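Local coordinates for protein putative phosphohistidine phosphatase SixA (Agrobacterium tumefaciens, PDB 2RFL) that probably acts as a phosphatase of the histidine phosphatase superfamily, perhaps removing phosphate from phosphohistidine, at residues P55-T69 with Q104-N116. Numbering follows the deposited sequence. Where two conformers were deposited one is given.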
ATOM      1  N   PRO A  55      10.948   0.405   2.189  1.00 45.10           N
ATOM      2  CA  PRO A  55      10.518  -0.488   3.249  1.00 44.16           C
ATOM      3  C   PRO A  55      11.401  -1.706   3.350  1.00 42.65           C
ATOM      4  O   PRO A  55      11.911  -2.183   2.352  1.00 42.44           O
ATOM      5  CB  PRO A  55       9.089  -0.876   2.824  1.00 44.27           C
ATOM      6  CG  PRO A  55       8.969  -0.424   1.352  1.00 44.44           C
ATOM      7  CD  PRO A  55      10.298   0.056   0.918  1.00 44.74           C
ATOM      8  N   ASP A  56      11.589  -2.185   4.573  1.00 41.17           N
ATOM      9  CA  ASP A  56      12.331  -3.430   4.847  1.00 39.23           C
ATOM     10  C   ASP A  56      11.583  -4.649   4.325  1.00 36.77           C
ATOM     11  O   ASP A  56      12.161  -5.504   3.700  1.00 35.34           O
ATOM     12  CB  ASP A  56      12.549  -3.567   6.347  1.00 38.83           C
ATOM     13  CG  ASP A  56      13.121  -2.316   6.957  1.00 40.87           C
ATOM     14  OD1 ASP A  56      13.776  -1.521   6.241  1.00 44.59           O
ATOM     15  OD2 ASP A  56      12.931  -2.122   8.156  1.00 39.35           O
ATOM     16  N   LEU A  57      10.279  -4.685   4.600  1.00 34.27           N
ATOM     17  CA  LEU A  57       9.373  -5.760   4.174  1.00 31.36           C
ATOM     18  C   LEU A  57       8.130  -5.260   3.375  1.00 28.52           C
ATOM     19  O   LEU A  57       7.454  -4.314   3.789  1.00 26.10           O
ATOM     20  CB  LEU A  57       8.941  -6.572   5.405  1.00 30.40           C
ATOM     21  CG  LEU A  57       7.793  -7.570   5.195  1.00 26.56           C
ATOM     22  CD1 LEU A  57       8.161  -8.842   4.434  1.00 22.26           C
ATOM     23  CD2 LEU A  57       7.179  -7.877   6.543  1.00 23.42           C
ATOM     24  N   ILE A  58       7.866  -5.903   2.243  1.00 26.44           N
ATOM     25  CA  ILE A  58       6.657  -5.683   1.443  1.00 25.68           C
ATOM     26  C   ILE A  58       5.707  -6.872   1.509  1.00 25.45           C
ATOM     27  O   ILE A  58       6.082  -7.962   1.069  1.00 24.68           O
ATOM     28  CB  ILE A  58       6.962  -5.461  -0.073  1.00 25.64           C
ATOM     29  CG1 ILE A  58       7.827  -4.222  -0.286  1.00 25.66           C
ATOM     30  CG2 ILE A  58       5.662  -5.331  -0.881  1.00 26.07           C
ATOM     31  CD1 ILE A  58       8.562  -4.217  -1.597  1.00 24.91           C
ATOM     32  N   LEU A  59       4.479  -6.651   2.023  1.00 24.51           N
ATOM     33  CA  LEU A  59       3.397  -7.662   2.016  1.00 23.39           C
ATOM     34  C   LEU A  59       2.345  -7.325   0.965  1.00 24.00           C
ATOM     35  O   LEU A  59       1.756  -6.255   0.967  1.00 23.32           O
ATOM     36  CB  LEU A  59       2.735  -7.776   3.381  1.00 23.55           C
ATOM     37  CG  LEU A  59       3.595  -8.080   4.603  1.00 24.16           C
ATOM     38  CD1 LEU A  59       2.835  -8.113   5.935  1.00 19.16           C
ATOM     39  CD2 LEU A  59       4.363  -9.367   4.308  1.00 23.59           C
ATOM     40  N   SER A  60       2.131  -8.233   0.032  1.00 25.47           N
ATOM     41  CA  SER A  60       1.276  -7.946  -1.130  1.00 25.43           C
ATOM     42  C   SER A  60       0.284  -9.059  -1.363  1.00 25.68           C
ATOM     43  O   SER A  60       0.594 -10.205  -1.100  1.00 25.39           O
ATOM     44  CB  SER A  60       2.123  -7.802  -2.398  1.00 25.51           C
ATOM     45  OG  SER A  60       1.338  -7.653  -3.594  1.00 21.09           O
ATOM     46  N   SER A  61      -0.895  -8.701  -1.877  0.50 24.87           N
ATOM     47  CA  SER A  61      -1.795  -9.633  -2.538  0.50 23.90           C
ATOM     48  C   SER A  61      -1.025 -10.450  -3.598  0.50 25.29           C
ATOM     49  O   SER A  61      -0.031  -9.990  -4.212  0.50 24.64           O
ATOM     50  CB  SER A  61      -2.979  -8.868  -3.190  0.50 24.25           C
ATOM     51  OG  SER A  61      -3.924  -9.678  -3.912  0.50 16.25           O
ATOM     52  N   THR A  62      -1.502 -11.661  -3.815  1.00 25.65           N
ATOM     53  CA  THR A  62      -1.000 -12.468  -4.855  1.00 25.91           C
ATOM     54  C   THR A  62      -1.660 -12.070  -6.167  1.00 27.71           C
ATOM     55  O   THR A  62      -1.202 -12.522  -7.210  1.00 27.76           O
ATOM     56  CB  THR A  62      -1.271 -13.948  -4.543  1.00 25.77           C
ATOM     57  OG1 THR A  62      -2.600 -14.065  -4.034  1.00 22.83           O
ATOM     58  CG2 THR A  62      -0.312 -14.432  -3.503  1.00 21.26           C
ATOM     59  N   ALA A  63      -2.731 -11.239  -6.127  1.00 28.62           N
ATOM     60  CA  ALA A  63      -3.492 -10.938  -7.369  1.00 30.18           C
ATOM     61  C   ALA A  63      -2.569 -10.283  -8.383  1.00 30.44           C
ATOM     62  O   ALA A  63      -1.862  -9.357  -8.052  1.00 29.36           O
ATOM     63  CB  ALA A  63      -4.707 -10.073  -7.108  1.00 29.32           C
ATOM     64  N   ALA A  64      -2.560 -10.776  -9.612  1.00 32.40           N
ATOM     65  CA  ALA A  64      -1.641 -10.239 -10.589  1.00 33.61           C
ATOM     66  C   ALA A  64      -1.478  -8.694 -10.459  1.00 34.86           C
ATOM     67  O   ALA A  64      -0.346  -8.219 -10.315  1.00 34.80           O
ATOM     68  CB  ALA A  64      -2.039 -10.630 -11.918  1.00 34.76           C
ATOM     69  N   ARG A  65      -2.579  -7.926 -10.452  1.00 34.54           N
ATOM     70  CA  ARG A  65      -2.493  -6.465 -10.394  1.00 34.07           C
ATOM     71  C   ARG A  65      -1.713  -5.951  -9.180  1.00 34.11           C
ATOM     72  O   ARG A  65      -1.288  -4.800  -9.153  1.00 34.29           O
ATOM     73  CB  ARG A  65      -3.878  -5.794 -10.465  1.00 34.17           C
ATOM     74  CG  ARG A  65      -4.720  -5.798  -9.156  1.00 30.69           C
ATOM     75  CD  ARG A  65      -6.164  -5.203  -9.446  1.00 29.70           C
ATOM     76  NE  ARG A  65      -7.261  -5.637  -8.546  1.00 27.64           N
ATOM     77  CZ  ARG A  65      -7.924  -6.800  -8.646  1.00 27.98           C
ATOM     78  NH1 ARG A  65      -7.633  -7.712  -9.587  1.00 24.94           N
ATOM     79  NH2 ARG A  65      -8.904  -7.062  -7.788  1.00 30.58           N
ATOM     80  N   CYS A  66      -1.526  -6.788  -8.176  1.00 33.52           N
ATOM     81  CA  CYS A  66      -0.822  -6.345  -6.983  1.00 33.07           C
ATOM     82  C   CYS A  66       0.591  -6.740  -7.194  1.00 32.30           C
ATOM     83  O   CYS A  66       1.493  -5.994  -6.903  1.00 32.80           O
ATOM     84  CB  CYS A  66      -1.373  -6.994  -5.708  1.00 33.12           C
ATOM     85  SG  CYS A  66      -2.734  -6.062  -4.975  1.00 33.64           S
ATOM     86  N   ARG A  67       0.756  -7.921  -7.749  1.00 31.65           N
ATOM     87  CA  ARG A  67       2.032  -8.464  -8.086  1.00 31.74           C
ATOM     88  C   ARG A  67       2.854  -7.512  -8.995  1.00 32.19           C
ATOM     89  O   ARG A  67       3.969  -7.150  -8.658  1.00 30.08           O
ATOM     90  CB  ARG A  67       1.798  -9.839  -8.703  1.00 31.34           C
ATOM     91  CG  ARG A  67       1.541 -10.878  -7.647  1.00 28.99           C
ATOM     92  CD  ARG A  67       1.632 -12.248  -8.282  1.00 30.11           C
ATOM     93  NE  ARG A  67       1.642 -13.344  -7.323  1.00 28.91           N
ATOM     94  CZ  ARG A  67       2.735 -13.833  -6.717  1.00 31.54           C
ATOM     95  NH1 ARG A  67       3.926 -13.314  -6.938  1.00 32.37           N
ATOM     96  NH2 ARG A  67       2.641 -14.853  -5.874  1.00 28.45           N
ATOM     97  N   GLN A  68       2.240  -7.078 -10.105  1.00 33.00           N
ATOM     98  CA  GLN A  68       2.838  -6.154 -11.064  1.00 33.36           C
ATOM     99  C   GLN A  68       3.056  -4.803 -10.364  1.00 33.60           C
ATOM    100  O   GLN A  68       4.163  -4.239 -10.470  1.00 32.83           O
ATOM    101  CB  GLN A  68       2.001  -5.985 -12.341  1.00 32.09           C
ATOM    102  CG  GLN A  68       1.767  -7.231 -13.202  1.00 31.68           C
ATOM    103  CD  GLN A  68       0.469  -7.131 -14.087  1.00 30.78           C
ATOM    104  OE1 GLN A  68      -0.458  -6.343 -13.846  1.00 28.01           O
ATOM    105  NE2 GLN A  68       0.394  -7.981 -15.045  1.00 30.03           N
ATOM    106  N   THR A  69       2.053  -4.316  -9.614  1.00 32.56           N
ATOM    107  CA  THR A  69       2.281  -3.089  -8.841  1.00 32.75           C
ATOM    108  C   THR A  69       3.627  -3.213  -8.080  1.00 33.44           C
ATOM    109  O   THR A  69       4.499  -2.365  -8.273  1.00 32.83           O
ATOM    110  CB  THR A  69       1.084  -2.678  -7.889  1.00 32.50           C
ATOM    111  OG1 THR A  69      -0.153  -2.623  -8.631  1.00 32.65           O
ATOM    112  CG2 THR A  69       1.315  -1.299  -7.274  1.00 30.00           C
ATOM    113  N   GLN A 104       4.392  -7.743  12.764  1.00 36.01           N
ATOM    114  CA  GLN A 104       5.775  -7.694  12.361  1.00 37.88           C
ATOM    115  C   GLN A 104       6.611  -6.950  13.412  1.00 40.47           C
ATOM    116  O   GLN A 104       7.063  -5.825  13.190  1.00 37.86           O
ATOM    117  CB  GLN A 104       5.895  -7.048  10.994  1.00 36.30           C
ATOM    118  CG  GLN A 104       4.859  -7.460   9.996  1.00 33.63           C
ATOM    119  CD  GLN A 104       4.713  -8.979   9.797  1.00 31.34           C
ATOM    120  OE1 GLN A 104       5.642  -9.757   9.976  1.00 32.03           O
ATOM    121  NE2 GLN A 104       3.536  -9.386   9.405  1.00 31.55           N
ATOM    122  N   THR A 105       6.826  -7.655  14.524  1.00 44.25           N
ATOM    123  CA  THR A 105       7.328  -7.114  15.780  1.00 49.20           C
ATOM    124  C   THR A 105       8.779  -6.598  15.807  1.00 51.20           C
ATOM    125  O   THR A 105       9.102  -5.748  16.627  1.00 50.62           O
ATOM    126  CB  THR A 105       7.087  -8.099  16.965  1.00 50.27           C
ATOM    127  OG1 THR A 105       6.880  -9.440  16.480  1.00 48.68           O
ATOM    128  CG2 THR A 105       5.863  -7.637  17.791  1.00 52.56           C
ATOM    129  N   GLU A 106       9.610  -7.096  14.893  1.00 54.12           N
ATOM    130  CA  GLU A 106      10.988  -6.620  14.707  1.00 57.49           C
ATOM    131  C   GLU A 106      11.372  -6.315  13.244  1.00 56.66           C
ATOM    132  O   GLU A 106      12.437  -6.716  12.782  1.00 57.22           O
ATOM    133  CB  GLU A 106      11.980  -7.633  15.301  0.20 59.67           C
ATOM    134  CG  GLU A 106      11.829  -7.860  16.815  0.20 65.43           C
ATOM    135  CD  GLU A 106      12.511  -9.140  17.296  0.20 72.47           C
ATOM    136  OE1 GLU A 106      12.710 -10.066  16.457  0.20 73.65           O
ATOM    137  OE2 GLU A 106      12.838  -9.211  18.515  0.20 74.10           O
ATOM    138  N   VAL A 107      10.493  -5.620  12.526  1.00 54.97           N
ATOM    139  CA  VAL A 107      10.783  -5.060  11.212  1.00 53.26           C
ATOM    140  C   VAL A 107      10.467  -3.582  11.341  1.00 51.52           C
ATOM    141  O   VAL A 107       9.341  -3.222  11.718  1.00 50.49           O
ATOM    142  CB  VAL A 107       9.849  -5.627  10.117  1.00 53.73           C
ATOM    143  CG1 VAL A 107      10.351  -5.268   8.720  1.00 53.10           C
ATOM    144  CG2 VAL A 107       9.673  -7.114  10.255  1.00 53.97           C
ATOM    145  N   GLN A 108      11.443  -2.732  11.030  1.00 49.82           N
ATOM    146  CA  GLN A 108      11.342  -1.304  11.299  1.00 48.72           C
ATOM    147  C   GLN A 108      10.292  -0.597  10.453  1.00 46.60           C
ATOM    148  O   GLN A 108       9.522   0.185  10.984  1.00 44.85           O
ATOM    149  CB  GLN A 108      12.689  -0.626  11.116  1.00 49.56           C
ATOM    150  CG  GLN A 108      12.665   0.852  11.427  1.00 52.62           C
ATOM    151  CD  GLN A 108      13.915   1.573  10.965  1.00 56.73           C
ATOM    152  OE1 GLN A 108      15.008   1.396  11.531  1.00 57.44           O
ATOM    153  NE2 GLN A 108      13.761   2.393   9.926  1.00 55.93           N
ATOM    154  N   SER A 109      10.306  -0.856   9.142  1.00 45.09           N
ATOM    155  CA  SER A 109       9.309  -0.316   8.210  1.00 43.73           C
ATOM    156  C   SER A 109       8.668  -1.347   7.294  1.00 42.46           C
ATOM    157  O   SER A 109       9.320  -2.207   6.720  1.00 41.12           O
ATOM    158  CB  SER A 109       9.817   0.906   7.405  1.00 43.68           C
ATOM    159  OG  SER A 109      11.085   0.712   6.832  1.00 43.92           O
ATOM    160  N   VAL A 110       7.360  -1.225   7.147  1.00 41.80           N
ATOM    161  CA  VAL A 110       6.611  -2.218   6.414  1.00 41.79           C
ATOM    162  C   VAL A 110       5.560  -1.598   5.500  1.00 39.85           C
ATOM    163  O   VAL A 110       4.890  -0.626   5.843  1.00 39.10           O
ATOM    164  CB  VAL A 110       6.028  -3.321   7.363  1.00 41.65           C
ATOM    165  CG1 VAL A 110       5.403  -2.681   8.553  1.00 45.17           C
ATOM    166  CG2 VAL A 110       4.994  -4.194   6.653  1.00 41.70           C
HETATM  167  N   MSE A 111       5.450  -2.196   4.326  1.00 38.08           N
HETATM  168  CA  MSE A 111       4.570  -1.731   3.299  1.00 36.08           C
HETATM  169  C   MSE A 111       3.592  -2.822   2.920  1.00 34.53           C
HETATM  170  O   MSE A 111       3.981  -3.957   2.615  1.00 33.65           O
HETATM  171  CB  MSE A 111       5.344  -1.321   2.064  1.00 36.46           C
HETATM  172  CG  MSE A 111       4.436  -1.044   0.912  1.00 37.81           C
HETATM  173 SE   MSE A 111       5.254  -0.001  -0.441  0.95 46.00          SE
HETATM  174  CE  MSE A 111       5.805  -1.401  -1.751  1.00 36.84           C
ATOM    175  N   LEU A 112       2.323  -2.456   2.914  1.00 32.55           N
ATOM    176  CA  LEU A 112       1.302  -3.360   2.462  1.00 32.10           C
ATOM    177  C   LEU A 112       0.868  -3.004   1.049  1.00 31.54           C
ATOM    178  O   LEU A 112       0.684  -1.842   0.749  1.00 31.88           O
ATOM    179  CB  LEU A 112       0.109  -3.367   3.439  1.00 31.29           C
ATOM    180  CG  LEU A 112       0.350  -3.760   4.902  1.00 32.14           C
ATOM    181  CD1 LEU A 112      -1.010  -4.080   5.402  1.00 35.42           C
ATOM    182  CD2 LEU A 112       1.302  -4.984   5.217  1.00 31.46           C
ATOM    183  N   VAL A 113       0.694  -4.012   0.193  1.00 31.01           N
ATOM    184  CA  VAL A 113       0.171  -3.825  -1.181  1.00 31.24           C
ATOM    185  C   VAL A 113      -1.113  -4.674  -1.399  1.00 31.11           C
ATOM    186  O   VAL A 113      -1.073  -5.869  -1.659  1.00 29.65           O
ATOM    187  CB  VAL A 113       1.259  -4.141  -2.275  1.00 31.05           C
ATOM    188  CG1 VAL A 113       0.752  -3.887  -3.737  1.00 31.25           C
ATOM    189  CG2 VAL A 113       2.532  -3.372  -2.001  1.00 32.50           C
ATOM    190  N   GLY A 114      -2.263  -4.021  -1.296  1.00 32.53           N
ATOM    191  CA  GLY A 114      -3.564  -4.696  -1.465  1.00 32.29           C
ATOM    192  C   GLY A 114      -4.608  -3.756  -2.024  1.00 31.89           C
ATOM    193  O   GLY A 114      -4.274  -2.826  -2.760  1.00 31.54           O
ATOM    194  N   HIS A 115      -5.865  -3.992  -1.641  1.00 31.59           N
ATOM    195  CA  HIS A 115      -7.030  -3.463  -2.361  1.00 31.72           C
ATOM    196  C   HIS A 115      -7.988  -2.724  -1.446  1.00 31.81           C
ATOM    197  O   HIS A 115      -8.056  -3.010  -0.254  1.00 31.01           O
ATOM    198  CB  HIS A 115      -7.872  -4.580  -3.040  1.00 31.17           C
ATOM    199  CG  HIS A 115      -7.089  -5.718  -3.601  1.00 29.72           C
ATOM    200  ND1 HIS A 115      -7.133  -6.054  -4.936  1.00 32.83           N
ATOM    201  CD2 HIS A 115      -6.312  -6.657  -3.010  1.00 32.66           C
ATOM    202  CE1 HIS A 115      -6.395  -7.126  -5.156  1.00 31.66           C
ATOM    203  NE2 HIS A 115      -5.877  -7.509  -4.004  1.00 35.42           N
ATOM    204  N   ASN A 116      -8.734  -1.793  -2.045  1.00 32.05           N
ATOM    205  CA  ASN A 116      -9.952  -1.216  -1.475  1.00 32.29           C
ATOM    206  C   ASN A 116     -11.067  -2.277  -1.360  1.00 32.25           C
ATOM    207  O   ASN A 116     -11.109  -3.182  -2.171  1.00 32.69           O
ATOM    208  CB  ASN A 116     -10.422  -0.035  -2.347  1.00 32.42           C
ATOM    209  CG  ASN A 116      -9.842   1.318  -1.896  1.00 33.87           C
ATOM    210  OD1 ASN A 116      -9.208   1.445  -0.839  1.00 35.29           O
ATOM    211  ND2 ASN A 116     -10.085   2.339  -2.696  1.00 36.97           N
TER
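The imidazole of H115 has the sulfur of C66 over one face, SG 4.0 Å from the ring centroid and 27° off the normal, while the OG of S61 and the methyl of A63 lie at its edge. R65 crosses it with guanidinium and ring planes 80° apart: CZ lies at the edge of the imidazole, and CE1 of H115 over a face of the guanidinium, whose NH2 is salt-bridged to D28. With OG anti to the backbone nitrogen (chi1 178°), S61, in the conformer given, hydrogen-bonds H115 NE2 at 2.9 Å and also accepts from A63 N, an ST turn ahead of helix 64-77; a small hydroxyl suits both tasks.

H115 follows the C-terminal end of strand 109-114, and its ring also meets that of H16, a clustering of histidines and arginine consistent with the phosphate pocket of histidine phosphatases. Behind it, strands 57-60 and 109-114 run parallel in the central sheet of the alpha-beta-alpha sandwich, joined by a backbone ladder whose rungs include M111 N to L57 O (3.0 Å) and S61 N to V113 O (2.8 Å).

Apolar side chains suit the layers beside the sheet: I58 and M111, a selenomethionine, lie side by side, CG1 to CE 3.8 Å, toward helix 64-77; on the other face, L59 CD1 meets L112 CD2 at 3.6 Å. At the far end, the carboxylate of D56 serves as acceptor, OD2 taking S109 N from above its plane (3.1 Å).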